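Local coordinates for N-terminal acetyltransferase-like protein (Chaetomium thermophilum, PDB 5NNP), which probably serves as the helical, TPR-repeat auxiliary subunit of an N-terminal acetyltransferase, a family that acetylates protein N-termini, at residues Ala129-Ser134 with Ala153-Leu158; Gln147-Leu152 with Thr170-Ser175; Tyr451-Asn456 with Ile487-Glu492; Asp493-Gln498 with Ala560-Asn565. All blocks are in the same frame, centred on the assembly; numbering follows the deposited sequence.

How the contacts relate
The four contacts form two pairs on opposite sides of the chain's centre, each pair built on a shared helix. Contacts 1 and 2 both use helix 146-159, their centres 13 Å apart, and they touch where L152 CD1 lies 3.8 Å from V132 O. Contacts 3 and 4 share helix 487-499, with centres 11 Å apart; here T491 CG2 comes to 3.8 Å from D562 OD2, and R558 forms salt bridges with E492 of contact 3 and E495 of contact 4. Contacts 1 and 3 do not touch, their nearest atoms being about 24 Å apart. None of the four is built round the carboxymethyl coenzyme A of the crystal.

Contact 1 (Ala129-Ser134 with Ala153-Leu158)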
loop_
_atom_site.group_PDB
_atom_site.type_symbol
_atom_site.label_atom_id
_atom_site.label_comp_id
_atom_site.label_asym_id
_atom_site.label_seq_id
_atom_site.Cartn_x
_atom_site.Cartn_y
_atom_site.Cartn_z
ATOM N N ALA A 129 -12.218 21.970 -6.313
ATOM C CA ALA A 129 -12.525 23.351 -6.716
ATOM C C ALA A 129 -11.965 24.330 -5.697
ATOM O O ALA A 129 -11.371 25.344 -6.057
ATOM C CB ALA A 129 -14.030 23.556 -6.883
ATOM N N GLY A 130 -12.137 23.998 -4.418
ATOM C CA GLY A 130 -11.562 24.783 -3.344
ATOM C C GLY A 130 -10.045 24.876 -3.430
ATOM O O GLY A 130 -9.467 25.923 -3.187
ATOM N N TYR A 131 -9.405 23.777 -3.801
ATOM C CA TYR A 131 -7.953 23.666 -3.761
ATOM C C TYR A 131 -7.379 24.486 -4.894
ATOM O O TYR A 131 -6.356 25.155 -4.750
ATOM C CB TYR A 131 -7.520 22.196 -3.875
ATOM C CG TYR A 131 -6.049 21.965 -3.682
ATOM C CD1 TYR A 131 -5.400 22.458 -2.568
ATOM C CD2 TYR A 131 -5.312 21.235 -4.601
ATOM C CE1 TYR A 131 -4.062 22.250 -2.373
ATOM C CE2 TYR A 131 -3.958 21.015 -4.415
ATOM C CZ TYR A 131 -3.340 21.531 -3.294
ATOM O OH TYR A 131 -1.997 21.339 -3.081
ATOM N N VAL A 132 -8.057 24.430 -6.028
ATOM C CA VAL A 132 -7.684 25.247 -7.158
ATOM C C VAL A 132 -7.727 26.734 -6.796
ATOM O O VAL A 132 -6.755 27.461 -6.999
ATOM C CB VAL A 132 -8.608 24.987 -8.357
ATOM C CG1 VAL A 132 -8.484 26.108 -9.402
ATOM C CG2 VAL A 132 -8.308 23.630 -8.958
ATOM N N GLN A 133 -8.853 27.190 -6.269
ATOM C CA GLN A 133 -8.957 28.581 -5.856
ATOM C C GLN A 133 -7.827 28.973 -4.896
ATOM O O GLN A 133 -7.182 30.016 -5.056
ATOM C CB GLN A 133 -10.310 28.833 -5.202
ATOM C CG GLN A 133 -10.635 30.300 -5.016
ATOM C CD GLN A 133 -11.978 30.508 -4.340
ATOM O OE1 GLN A 133 -12.776 29.576 -4.221
ATOM N NE2 GLN A 133 -12.229 31.731 -3.887
ATOM N N SER A 134 -7.580 28.122 -3.903
ATOM C CA SER A 134 -6.518 28.373 -2.940
ATOM C C SER A 134 -5.146 28.554 -3.601
ATOM O O SER A 134 -4.424 29.503 -3.308
ATOM C CB SER A 134 -6.455 27.236 -1.925
ATOM O OG SER A 134 -7.489 27.378 -0.985
ATOM N N ALA A 153 -0.942 23.738 -11.095
ATOM C CA ALA A 153 -1.061 22.707 -12.126
ATOM C C ALA A 153 -1.575 21.367 -11.549
ATOM O O ALA A 153 -2.453 20.724 -12.135
ATOM C CB ALA A 153 0.256 22.507 -12.815
ATOM N N ILE A 154 -1.047 20.969 -10.390
ATOM C CA ILE A 154 -1.505 19.746 -9.732
ATOM C C ILE A 154 -2.997 19.819 -9.364
ATOM O O ILE A 154 -3.745 18.862 -9.596
ATOM C CB ILE A 154 -0.677 19.444 -8.468
ATOM C CG1 ILE A 154 0.740 19.012 -8.851
ATOM C CG2 ILE A 154 -1.331 18.372 -7.635
ATOM C CD1 ILE A 154 1.765 19.320 -7.797
ATOM N N ALA A 155 -3.432 20.954 -8.815
ATOM C CA ALA A 155 -4.831 21.117 -8.421
ATOM C C ALA A 155 -5.749 20.976 -9.623
ATOM O O ALA A 155 -6.796 20.315 -9.548
ATOM C CB ALA A 155 -5.049 22.447 -7.763
ATOM N N TYR A 156 -5.358 21.603 -10.731
ATOM C CA TYR A 156 -6.129 21.494 -11.966
ATOM C C TYR A 156 -6.167 20.049 -12.455
ATOM O O TYR A 156 -7.219 19.531 -12.823
ATOM C CB TYR A 156 -5.534 22.382 -13.055
ATOM C CG TYR A 156 -5.992 23.815 -13.037
ATOM C CD1 TYR A 156 -7.328 24.141 -12.854
ATOM C CD2 TYR A 156 -5.089 24.846 -13.236
ATOM C CE1 TYR A 156 -7.744 25.475 -12.861
ATOM C CE2 TYR A 156 -5.485 26.154 -13.232
ATOM C CZ TYR A 156 -6.804 26.472 -13.047
ATOM O OH TYR A 156 -7.156 27.797 -13.046
ATOM N N HIS A 157 -4.996 19.419 -12.454
ATOM C CA HIS A 157 -4.809 18.030 -12.863
ATOM C C HIS A 157 -5.696 17.060 -12.082
ATOM O O HIS A 157 -6.401 16.232 -12.670
ATOM C CB HIS A 157 -3.339 17.652 -12.689
ATOM C CG HIS A 157 -2.985 16.324 -13.276
ATOM N ND1 HIS A 157 -1.804 15.679 -12.984
ATOM C CD2 HIS A 157 -3.659 15.516 -14.125
ATOM C CE1 HIS A 157 -1.765 14.526 -13.632
ATOM N NE2 HIS A 157 -2.876 14.401 -14.329
ATOM N N LEU A 158 -5.668 17.171 -10.757
ATOM C CA LEU A 158 -6.454 16.279 -9.916
ATOM C C LEU A 158 -7.939 16.592 -10.052
ATOM O O LEU A 158 -8.777 15.729 -9.777
ATOM C CB LEU A 158 -6.021 16.383 -8.454
ATOM C CG LEU A 158 -4.598 15.899 -8.127
ATOM C CD1 LEU A 158 -4.309 16.028 -6.625
ATOM C CD2 LEU A 158 -4.393 14.461 -8.608
#
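The ring of Y131 and the ring of Y156 each receive one aliphatic group from the helix opposite, and both are met obliquely. On Y131 the visitor is A155 CB, 3.4 Å from Y131 CD2; on Y156 it is V132 CG1, 3.6 Å from Y156 CE1. The two aromatics belong to different helices, so each helix offers one ring and one small aliphatic residue to the other. V132 joins the two halves because its branches divide the work: while CG1 serves the tyrosine, V132 CG2 sits 3.7 Å from A155 CB. With CG1 anti to the backbone N (chi1 164°), the second methyl swings towards the alanine. The V132 and Y156 side chains cross at about a right angle. The frame is a hairpin of consecutive helices, 128-141 and 146-159; the axes of the two short segments approach to 8.7 Å, and their directions differ by 161°, nearly antiparallel, as in the helical pairs of TPR-like superhelices. The small A155 lets the backbones come close, V132 CA and A155 CA being 5.2 Å apart. Beyond the hairpin, Y131 packs on I123 of helix 112-124, and its hydroxyl is hydrogen-bonded to R135. With a serine here the ring that covers A155 would be gone, which would probably open a gap between the helices and leave R135 without its phenol partner. Across the two segments the chemistry is wholly apolar, so the hairpin is held here by the fit of shapes and the burial of carbon, while the phenol of Y131 finds its polar partner within its own helix.

Contact 2 (Gln147-Leu152 with Thr170-Ser175)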
loop_
_atom_site.group_PDB
_atom_site.type_symbol
_atom_site.label_atom_id
_atom_site.label_comp_id
_atom_site.label_asym_id
_atom_site.label_seq_id
_atom_site.Cartn_x
_atom_site.Cartn_y
_atom_site.Cartn_z
ATOM N N GLN A 147 7.315 26.390 -7.026
ATOM C CA GLN A 147 6.387 25.461 -6.355
ATOM C C GLN A 147 4.943 25.846 -6.521
ATOM O O GLN A 147 4.079 24.997 -6.700
ATOM C CB GLN A 147 6.638 25.391 -4.860
ATOM C CG GLN A 147 7.943 24.832 -4.428
ATOM C CD GLN A 147 8.087 24.931 -2.930
ATOM O OE1 GLN A 147 7.093 25.051 -2.210
ATOM N NE2 GLN A 147 9.326 24.906 -2.450
ATOM N N ASN A 148 4.670 27.135 -6.411
ATOM C CA ASN A 148 3.297 27.607 -6.490
ATOM C C ASN A 148 2.693 27.455 -7.871
ATOM O O ASN A 148 1.480 27.371 -7.973
ATOM C CB ASN A 148 3.207 29.062 -6.046
ATOM C CG ASN A 148 3.585 29.237 -4.594
ATOM O OD1 ASN A 148 3.331 28.358 -3.778
ATOM N ND2 ASN A 148 4.202 30.369 -4.266
ATOM N N TRP A 149 3.513 27.412 -8.928
ATOM C CA TRP A 149 2.975 27.173 -10.280
ATOM C C TRP A 149 2.614 25.705 -10.427
ATOM O O TRP A 149 1.503 25.356 -10.858
ATOM C CB TRP A 149 3.958 27.580 -11.372
ATOM C CG TRP A 149 4.161 29.052 -11.442
ATOM C CD1 TRP A 149 5.029 29.787 -10.692
ATOM C CD2 TRP A 149 3.495 29.984 -12.314
ATOM N NE1 TRP A 149 4.937 31.108 -11.025
ATOM C CE2 TRP A 149 4.003 31.263 -12.017
ATOM C CE3 TRP A 149 2.507 29.864 -13.310
ATOM C CZ2 TRP A 149 3.561 32.419 -12.673
ATOM C CZ3 TRP A 149 2.066 31.007 -13.958
ATOM C CH2 TRP A 149 2.595 32.269 -13.636
ATOM N N THR A 150 3.567 24.856 -10.057
ATOM C CA THR A 150 3.385 23.404 -10.077
ATOM C C THR A 150 2.168 22.957 -9.263
ATOM O O THR A 150 1.376 22.143 -9.726
ATOM C CB THR A 150 4.627 22.707 -9.545
ATOM O OG1 THR A 150 5.735 23.110 -10.340
ATOM C CG2 THR A 150 4.475 21.175 -9.589
ATOM N N ALA A 151 2.028 23.514 -8.060
ATOM C CA ALA A 151 0.884 23.244 -7.195
ATOM C C ALA A 151 -0.454 23.567 -7.865
ATOM O O ALA A 151 -1.389 22.775 -7.777
ATOM C CB ALA A 151 1.017 24.022 -5.896
ATOM N N LEU A 152 -0.544 24.723 -8.535
ATOM C CA LEU A 152 -1.775 25.087 -9.233
ATOM C C LEU A 152 -2.007 24.147 -10.411
ATOM O O LEU A 152 -3.146 23.784 -10.684
ATOM C CB LEU A 152 -1.764 26.545 -9.717
ATOM C CG LEU A 152 -2.980 26.922 -10.605
ATOM C CD1 LEU A 152 -4.333 26.791 -9.869
ATOM C CD2 LEU A 152 -2.849 28.287 -11.260
ATOM N N THR A 170 3.262 25.017 -18.826
ATOM C CA THR A 170 3.941 25.617 -19.953
ATOM C C THR A 170 4.139 27.117 -19.742
ATOM O O THR A 170 5.137 27.688 -20.196
ATOM C CB THR A 170 3.177 25.406 -21.265
ATOM O OG1 THR A 170 3.051 24.003 -21.539
ATOM C CG2 THR A 170 3.917 26.106 -22.418
ATOM N N THR A 171 3.197 27.763 -19.060
ATOM C CA THR A 171 3.315 29.204 -18.835
ATOM C C THR A 171 4.566 29.490 -18.018
ATOM O O THR A 171 5.322 30.411 -18.340
ATOM C CB THR A 171 2.071 29.788 -18.135
ATOM O OG1 THR A 171 0.958 29.711 -19.031
ATOM C CG2 THR A 171 2.285 31.249 -17.766
ATOM N N TYR A 172 4.805 28.674 -16.992
ATOM C CA TYR A 172 6.016 28.823 -16.198
ATOM C C TYR A 172 7.269 28.683 -17.056
ATOM O O TYR A 172 8.131 29.566 -17.051
ATOM C CB TYR A 172 6.087 27.820 -15.042
ATOM C CG TYR A 172 7.320 28.094 -14.235
ATOM C CD1 TYR A 172 7.320 29.087 -13.278
ATOM C CD2 TYR A 172 8.513 27.437 -14.497
ATOM C CE1 TYR A 172 8.453 29.394 -12.570
ATOM C CE2 TYR A 172 9.657 27.738 -13.790
ATOM C CZ TYR A 172 9.618 28.719 -12.827
ATOM O OH TYR A 172 10.741 29.046 -12.105
ATOM N N GLU A 173 7.361 27.579 -17.793
ATOM C CA GLU A 173 8.511 27.324 -18.654
ATOM C C GLU A 173 8.788 28.476 -19.603
ATOM O O GLU A 173 9.930 28.760 -19.950
ATOM C CB GLU A 173 8.309 26.058 -19.477
ATOM C CG GLU A 173 8.254 24.763 -18.691
ATOM C CD GLU A 173 8.115 23.567 -19.607
ATOM O OE1 GLU A 173 7.390 22.613 -19.260
ATOM O OE2 GLU A 173 8.731 23.586 -20.691
ATOM N N LYS A 174 7.728 29.143 -20.032
ATOM C CA LYS A 174 7.875 30.229 -20.983
ATOM C C LYS A 174 8.393 31.495 -20.305
ATOM O O LYS A 174 8.856 32.412 -20.989
ATOM C CB LYS A 174 6.544 30.501 -21.698
ATOM C CG LYS A 174 6.255 29.563 -22.875
ATOM C CD LYS A 174 5.019 30.023 -23.648
ATOM C CE LYS A 174 4.604 29.019 -24.724
ATOM N NZ LYS A 174 3.358 29.505 -25.401
ATOM N N SER A 175 8.328 31.557 -18.970
ATOM C CA SER A 175 8.893 32.729 -18.294
ATOM C C SER A 175 10.412 32.626 -18.138
ATOM O O SER A 175 11.094 33.638 -17.956
ATOM C CB SER A 175 8.247 32.953 -16.933
ATOM O OG SER A 175 8.335 31.796 -16.127
#
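W149 and Y172 meet ring against ring, and two different rotamers bring them together. The indole leaves its helix with CG anti to the carbonyl carbon (chi1 -68°), which directs it across to helix 162-175; the tyrosine is turned the other way, CG anti to the backbone N (chi1 -177°), which carries its CD1 side up to the indole. The result is an oblique aromatic pair. The phenol plane is inclined by 56° to that of the five-membered ring, and the two centroids are 5.0 Å apart. Y172 CD1 does most of the touching: it sits over one face of the indole, displaced towards the rim, and comes to 3.5 Å from W149 CD1, with W149 CG next at 3.7 Å. At the far end of the indole, T171 contributes its methyl, CG2 lying 3.8 Å from W149 CZ3. That methyl can face the tryptophan because the hydroxyl occupies the other branch, where T171 OG1 is hydrogen-bonded to the carbonyl oxygen of H167, one turn back in the same helix. The indole has a polar tie of its own, NE1 to the carbonyl oxygen of P143, just before helix 146-159, which is likely to set which way round the ring lies. W149 also touches I168 and L139, so that it bridges helices 128-141 and 162-175 in this superhelix. Chemically the contact is carbon on carbon: the polar groups of W149 and T171 are bonded to backbone carbonyls nearby, leaving an aromatic face and a methyl to make the join at the surface of the array.

Contact 3 (Tyr451-Asn456 with Ile487-Glu492)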
loop_
_atom_site.group_PDB
_atom_site.type_symbol
_atom_site.label_atom_id
_atom_site.label_comp_id
_atom_site.label_asym_id
_atom_site.label_seq_id
_atom_site.Cartn_x
_atom_site.Cartn_y
_atom_site.Cartn_z
ATOM N N TYR A 451 0.831 -20.186 13.275
ATOM C CA TYR A 451 0.385 -21.556 13.509
ATOM C C TYR A 451 -0.185 -21.756 14.922
ATOM O O TYR A 451 -1.158 -22.478 15.112
ATOM C CB TYR A 451 1.528 -22.532 13.232
ATOM C CG TYR A 451 1.561 -22.930 11.776
ATOM C CD1 TYR A 451 1.467 -21.969 10.784
ATOM C CD2 TYR A 451 1.649 -24.262 11.392
ATOM C CE1 TYR A 451 1.468 -22.313 9.454
ATOM C CE2 TYR A 451 1.657 -24.616 10.054
ATOM C CZ TYR A 451 1.560 -23.636 9.093
ATOM O OH TYR A 451 1.559 -23.976 7.760
ATOM N N GLN A 452 0.392 -21.088 15.905
ATOM C CA GLN A 452 -0.126 -21.179 17.256
ATOM C C GLN A 452 -1.503 -20.516 17.367
ATOM O O GLN A 452 -2.414 -21.066 18.007
ATOM C CB GLN A 452 0.884 -20.578 18.234
ATOM C CG GLN A 452 2.137 -21.458 18.380
ATOM C CD GLN A 452 3.310 -20.764 19.057
ATOM O OE1 GLN A 452 3.288 -19.550 19.275
ATOM N NE2 GLN A 452 4.347 -21.538 19.393
ATOM N N LEU A 453 -1.664 -19.353 16.732
ATOM C CA LEU A 453 -2.974 -18.710 16.655
ATOM C C LEU A 453 -3.975 -19.579 15.891
ATOM O O LEU A 453 -5.142 -19.656 16.254
ATOM C CB LEU A 453 -2.870 -17.332 15.997
ATOM C CG LEU A 453 -2.050 -16.286 16.749
ATOM C CD1 LEU A 453 -1.926 -15.042 15.912
ATOM C CD2 LEU A 453 -2.687 -15.956 18.080
ATOM N N ARG A 454 -3.519 -20.223 14.826
ATOM C CA ARG A 454 -4.367 -21.167 14.108
ATOM C C ARG A 454 -4.791 -22.321 15.017
ATOM O O ARG A 454 -5.843 -22.919 14.806
ATOM C CB ARG A 454 -3.653 -21.709 12.866
ATOM C CG ARG A 454 -3.495 -20.695 11.760
ATOM C CD ARG A 454 -4.843 -20.155 11.332
ATOM N NE ARG A 454 -4.735 -19.123 10.303
ATOM C CZ ARG A 454 -4.655 -19.361 8.997
ATOM N NH1 ARG A 454 -4.646 -20.601 8.542
ATOM N NH2 ARG A 454 -4.580 -18.351 8.142
ATOM N N ASN A 455 -3.974 -22.620 16.027
ATOM C CA ASN A 455 -4.318 -23.620 17.036
ATOM C C ASN A 455 -4.969 -22.988 18.275
ATOM O O ASN A 455 -5.067 -23.605 19.325
ATOM C CB ASN A 455 -3.079 -24.406 17.440
ATOM C CG ASN A 455 -3.410 -25.653 18.222
ATOM O OD1 ASN A 455 -4.428 -26.288 17.991
ATOM N ND2 ASN A 455 -2.540 -26.018 19.141
ATOM N N ASN A 456 -5.412 -21.750 18.116
ATOM C CA ASN A 456 -6.062 -20.986 19.159
ATOM C C ASN A 456 -5.238 -20.796 20.415
ATOM O O ASN A 456 -5.809 -20.665 21.492
ATOM C CB ASN A 456 -7.397 -21.620 19.528
ATOM C CG ASN A 456 -8.429 -21.466 18.440
ATOM O OD1 ASN A 456 -8.212 -20.749 17.469
ATOM N ND2 ASN A 456 -9.566 -22.138 18.598
ATOM N N ILE A 487 -0.860 -5.633 10.844
ATOM C CA ILE A 487 -2.228 -6.053 10.543
ATOM C C ILE A 487 -2.422 -7.585 10.463
ATOM O O ILE A 487 -3.469 -8.098 10.846
ATOM C CB ILE A 487 -2.711 -5.408 9.216
ATOM C CG1 ILE A 487 -2.805 -3.885 9.380
ATOM C CG2 ILE A 487 -4.074 -5.964 8.784
ATOM C CD1 ILE A 487 -3.138 -3.134 8.109
ATOM N N TRP A 488 -1.437 -8.316 9.959
ATOM C CA TRP A 488 -1.597 -9.763 9.860
ATOM C C TRP A 488 -1.788 -10.333 11.264
ATOM O O TRP A 488 -2.725 -11.110 11.507
ATOM C CB TRP A 488 -0.416 -10.435 9.133
ATOM C CG TRP A 488 0.806 -10.751 9.973
ATOM C CD1 TRP A 488 1.969 -10.032 10.032
ATOM C CD2 TRP A 488 0.988 -11.873 10.861
ATOM N NE1 TRP A 488 2.851 -10.626 10.904
ATOM C CE2 TRP A 488 2.277 -11.753 11.423
ATOM C CE3 TRP A 488 0.181 -12.952 11.243
ATOM C CZ2 TRP A 488 2.780 -12.680 12.333
ATOM C CZ3 TRP A 488 0.688 -13.874 12.153
ATOM C CH2 TRP A 488 1.972 -13.731 12.685
ATOM N N PHE A 489 -0.950 -9.912 12.202
ATOM C CA PHE A 489 -1.042 -10.499 13.525
ATOM C C PHE A 489 -2.330 -10.066 14.212
ATOM O O PHE A 489 -3.008 -10.883 14.824
ATOM C CB PHE A 489 0.152 -10.140 14.406
ATOM C CG PHE A 489 0.033 -10.697 15.788
ATOM C CD1 PHE A 489 0.338 -12.027 16.037
ATOM C CD2 PHE A 489 -0.429 -9.919 16.832
ATOM C CE1 PHE A 489 0.218 -12.553 17.290
ATOM C CE2 PHE A 489 -0.557 -10.458 18.105
ATOM C CZ PHE A 489 -0.232 -11.777 18.326
ATOM N N LEU A 490 -2.654 -8.777 14.115
ATOM C CA LEU A 490 -3.869 -8.250 14.732
ATOM C C LEU A 490 -5.103 -8.992 14.215
ATOM O O LEU A 490 -5.976 -9.369 14.999
ATOM C CB LEU A 490 -4.003 -6.749 14.482
ATOM C CG LEU A 490 -3.019 -5.811 15.199
ATOM C CD1 LEU A 490 -3.229 -4.363 14.765
ATOM C CD2 LEU A 490 -3.132 -5.922 16.696
ATOM N N THR A 491 -5.163 -9.228 12.907
ATOM C CA THR A 491 -6.311 -9.927 12.327
ATOM C C THR A 491 -6.374 -11.376 12.813
ATOM O O THR A 491 -7.421 -11.838 13.272
ATOM C CB THR A 491 -6.280 -9.912 10.791
ATOM O OG1 THR A 491 -6.102 -8.571 10.327
ATOM C CG2 THR A 491 -7.579 -10.450 10.232
ATOM N N GLU A 492 -5.250 -12.085 12.707
ATOM C CA GLU A 492 -5.157 -13.468 13.170
ATOM C C GLU A 492 -5.495 -13.601 14.652
ATOM O O GLU A 492 -6.219 -14.503 15.063
ATOM C CB GLU A 492 -3.751 -14.010 12.910
ATOM C CG GLU A 492 -3.491 -14.369 11.460
ATOM C CD GLU A 492 -4.315 -15.549 11.005
ATOM O OE1 GLU A 492 -4.493 -15.716 9.791
ATOM O OE2 GLU A 492 -4.780 -16.331 11.864
#
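R454, in the last turn of helix 442-454, grips the buried E492 side-on with two nitrogens, one to each carboxylate oxygen. The setting is an all-helical, TPR-like superhelix, in which the end of that helix meets the start of helix 487-499. The R454 NE bond to E492 OE2 is 3.2 Å and that from R454 NH2 to E492 OE1 is 3.1 Å, both on syn sides of the carboxylate. The acceptors lie in the guanidinium plane, yet the carboxylate is twisted 33° against it. Both chains bend at chi2 (R454 -58°, E492 -67°), which curls the charged groups round towards each other. E492 OE1 also makes a salt bridge with R558, so two arginines would stabilise the negative charge, and R454 NH1 is hydrogen-bonded to a glycerol, probably from the crystallisation liquor. A leucine in place of R454 would probably cost E492 both of these bonds, leaving R558 to balance its charge. N456, with positive phi, is the C-prime residue of the Schellman motif that ends the helix, its N bonded to L453 O. Beside the ion pair the contact turns apolar: the methyl L453 CD1 touches F489 CE1, at 3.6 Å, and E492 CB, at 3.7 Å.

Contact 4 (Asp493-Gln498 with Ala560-Asn565); sequences DGEAWQ and ALDAVN
E495 and D562 bring two acid groups together: E495 OE2 lies 2.6 Å from D562 OD2 and 3.4 Å from D562 OD1. The glutamate chain, extended beyond CG (chi2 -180°), crosses the shorter aspartate at about a right angle, and the two carboxylate planes are turned 62° apart. Nearby positive charge probably eases this meeting, since E495 OE1 forms a salt bridge with R558, one turn before D562 on helix 554-572. Q498 reaches across more loosely, its OE1 4.5 Å from D562 O; that amide oxygen is instead hydrogen-bonded to Y510 OH. The same tyrosine also touches the side chains of both E495 and D562 from helix 503-523. The two segments run in roughly the same direction along helices that are not neighbours in sequence, with 61 residues between them, and bury 141 Å² in all. Helices that lie side by side though far apart in sequence, with a third packed on both, are consistent with the layered all-helical superhelix of this TPR-like family.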
loop_
_atom_site.group_PDB
_atom_site.type_symbol
_atom_site.label_atom_id
_atom_site.label_comp_id
_atom_site.label_asym_id
_atom_site.label_seq_id
_atom_site.Cartn_x
_atom_site.Cartn_y
_atom_site.Cartn_z
ATOM N N ASP A 493 -4.959 -12.695 15.458
ATOM C CA ASP A 493 -5.228 -12.689 16.888
ATOM C C ASP A 493 -6.722 -12.530 17.159
ATOM O O ASP A 493 -7.267 -13.163 18.059
ATOM C CB ASP A 493 -4.448 -11.572 17.575
ATOM C CG ASP A 493 -4.441 -11.705 19.087
ATOM O OD1 ASP A 493 -4.295 -12.837 19.594
ATOM O OD2 ASP A 493 -4.572 -10.671 19.774
ATOM N N GLY A 494 -7.375 -11.678 16.377
ATOM C CA GLY A 494 -8.793 -11.430 16.538
ATOM C C GLY A 494 -9.621 -12.653 16.199
ATOM O O GLY A 494 -10.486 -13.059 16.976
ATOM N N GLU A 495 -9.349 -13.245 15.041
ATOM C CA GLU A 495 -10.079 -14.414 14.591
ATOM C C GLU A 495 -9.930 -15.557 15.594
ATOM O O GLU A 495 -10.896 -16.276 15.882
ATOM C CB GLU A 495 -9.608 -14.821 13.191
ATOM C CG GLU A 495 -9.904 -13.754 12.142
ATOM C CD GLU A 495 -9.463 -14.124 10.738
ATOM O OE1 GLU A 495 -8.754 -15.133 10.553
ATOM O OE2 GLU A 495 -9.836 -13.398 9.801
ATOM N N ALA A 496 -8.733 -15.699 16.153
ATOM C CA ALA A 496 -8.492 -16.693 17.201
ATOM C C ALA A 496 -9.333 -16.448 18.465
ATOM O O ALA A 496 -9.970 -17.368 18.990
ATOM C CB ALA A 496 -7.025 -16.716 17.555
ATOM N N TRP A 497 -9.309 -15.213 18.962
ATOM C CA TRP A 497 -10.103 -14.828 20.124
ATOM C C TRP A 497 -11.593 -15.028 19.862
ATOM O O TRP A 497 -12.344 -15.425 20.758
ATOM C CB TRP A 497 -9.836 -13.368 20.514
ATOM C CG TRP A 497 -8.593 -13.190 21.322
ATOM C CD1 TRP A 497 -7.512 -12.419 21.006
ATOM C CD2 TRP A 497 -8.291 -13.812 22.581
ATOM N NE1 TRP A 497 -6.555 -12.521 21.993
ATOM C CE2 TRP A 497 -7.011 -13.366 22.968
ATOM C CE3 TRP A 497 -8.981 -14.690 23.419
ATOM C CZ2 TRP A 497 -6.407 -13.778 24.159
ATOM C CZ3 TRP A 497 -8.376 -15.101 24.603
ATOM C CH2 TRP A 497 -7.103 -14.647 24.961
ATOM N N GLN A 498 -12.019 -14.742 18.635
ATOM C CA GLN A 498 -13.411 -14.943 18.265
ATOM C C GLN A 498 -13.742 -16.421 18.345
ATOM O O GLN A 498 -14.789 -16.786 18.859
ATOM C CB GLN A 498 -13.687 -14.401 16.867
ATOM C CG GLN A 498 -15.136 -14.411 16.453
ATOM C CD GLN A 498 -15.367 -13.606 15.184
ATOM O OE1 GLN A 498 -14.645 -12.642 14.894
ATOM N NE2 GLN A 498 -16.362 -14.005 14.410
ATOM N N ALA A 560 -12.397 -6.238 8.275
ATOM C CA ALA A 560 -13.691 -5.558 8.248
ATOM C C ALA A 560 -14.839 -6.542 8.064
ATOM O O ALA A 560 -15.901 -6.395 8.671
ATOM C CB ALA A 560 -13.726 -4.508 7.154
ATOM N N LEU A 561 -14.636 -7.553 7.232
ATOM C CA LEU A 561 -15.679 -8.554 7.062
ATOM C C LEU A 561 -15.815 -9.402 8.332
ATOM O O LEU A 561 -16.898 -9.878 8.643
ATOM C CB LEU A 561 -15.399 -9.430 5.847
ATOM C CG LEU A 561 -16.403 -10.555 5.596
ATOM C CD1 LEU A 561 -17.842 -10.054 5.466
ATOM C CD2 LEU A 561 -16.000 -11.294 4.347
ATOM N N ASP A 562 -14.719 -9.574 9.071
ATOM C CA ASP A 562 -14.787 -10.243 10.373
ATOM C C ASP A 562 -15.689 -9.467 11.335
ATOM O O ASP A 562 -16.632 -10.021 11.886
ATOM C CB ASP A 562 -13.399 -10.410 11.008
ATOM C CG ASP A 562 -12.480 -11.336 10.217
ATOM O OD1 ASP A 562 -12.935 -12.059 9.304
ATOM O OD2 ASP A 562 -11.273 -11.345 10.521
ATOM N N ALA A 563 -15.381 -8.190 11.549
ATOM C CA ALA A 563 -16.225 -7.319 12.379
ATOM C C ALA A 563 -17.722 -7.431 12.029
ATOM O O ALA A 563 -18.556 -7.604 12.908
ATOM C CB ALA A 563 -15.771 -5.854 12.258
ATOM N N VAL A 564 -18.055 -7.334 10.747
ATOM C CA VAL A 564 -19.452 -7.307 10.335
ATOM C C VAL A 564 -20.130 -8.638 10.659
ATOM O O VAL A 564 -21.245 -8.664 11.183
ATOM C CB VAL A 564 -19.589 -6.971 8.830
ATOM C CG1 VAL A 564 -20.972 -7.322 8.320
ATOM C CG2 VAL A 564 -19.282 -5.484 8.590
ATOM N N ASN A 565 -19.443 -9.736 10.373
ATOM C CA ASN A 565 -19.927 -11.061 10.743
ATOM C C ASN A 565 -20.092 -11.265 12.259
ATOM O O ASN A 565 -21.028 -11.937 12.704
ATOM C CB ASN A 565 -18.988 -12.128 10.180
ATOM C CG ASN A 565 -19.201 -12.360 8.699
ATOM O OD1 ASN A 565 -20.286 -12.104 8.161
ATOM N ND2 ASN A 565 -18.169 -12.857 8.029
#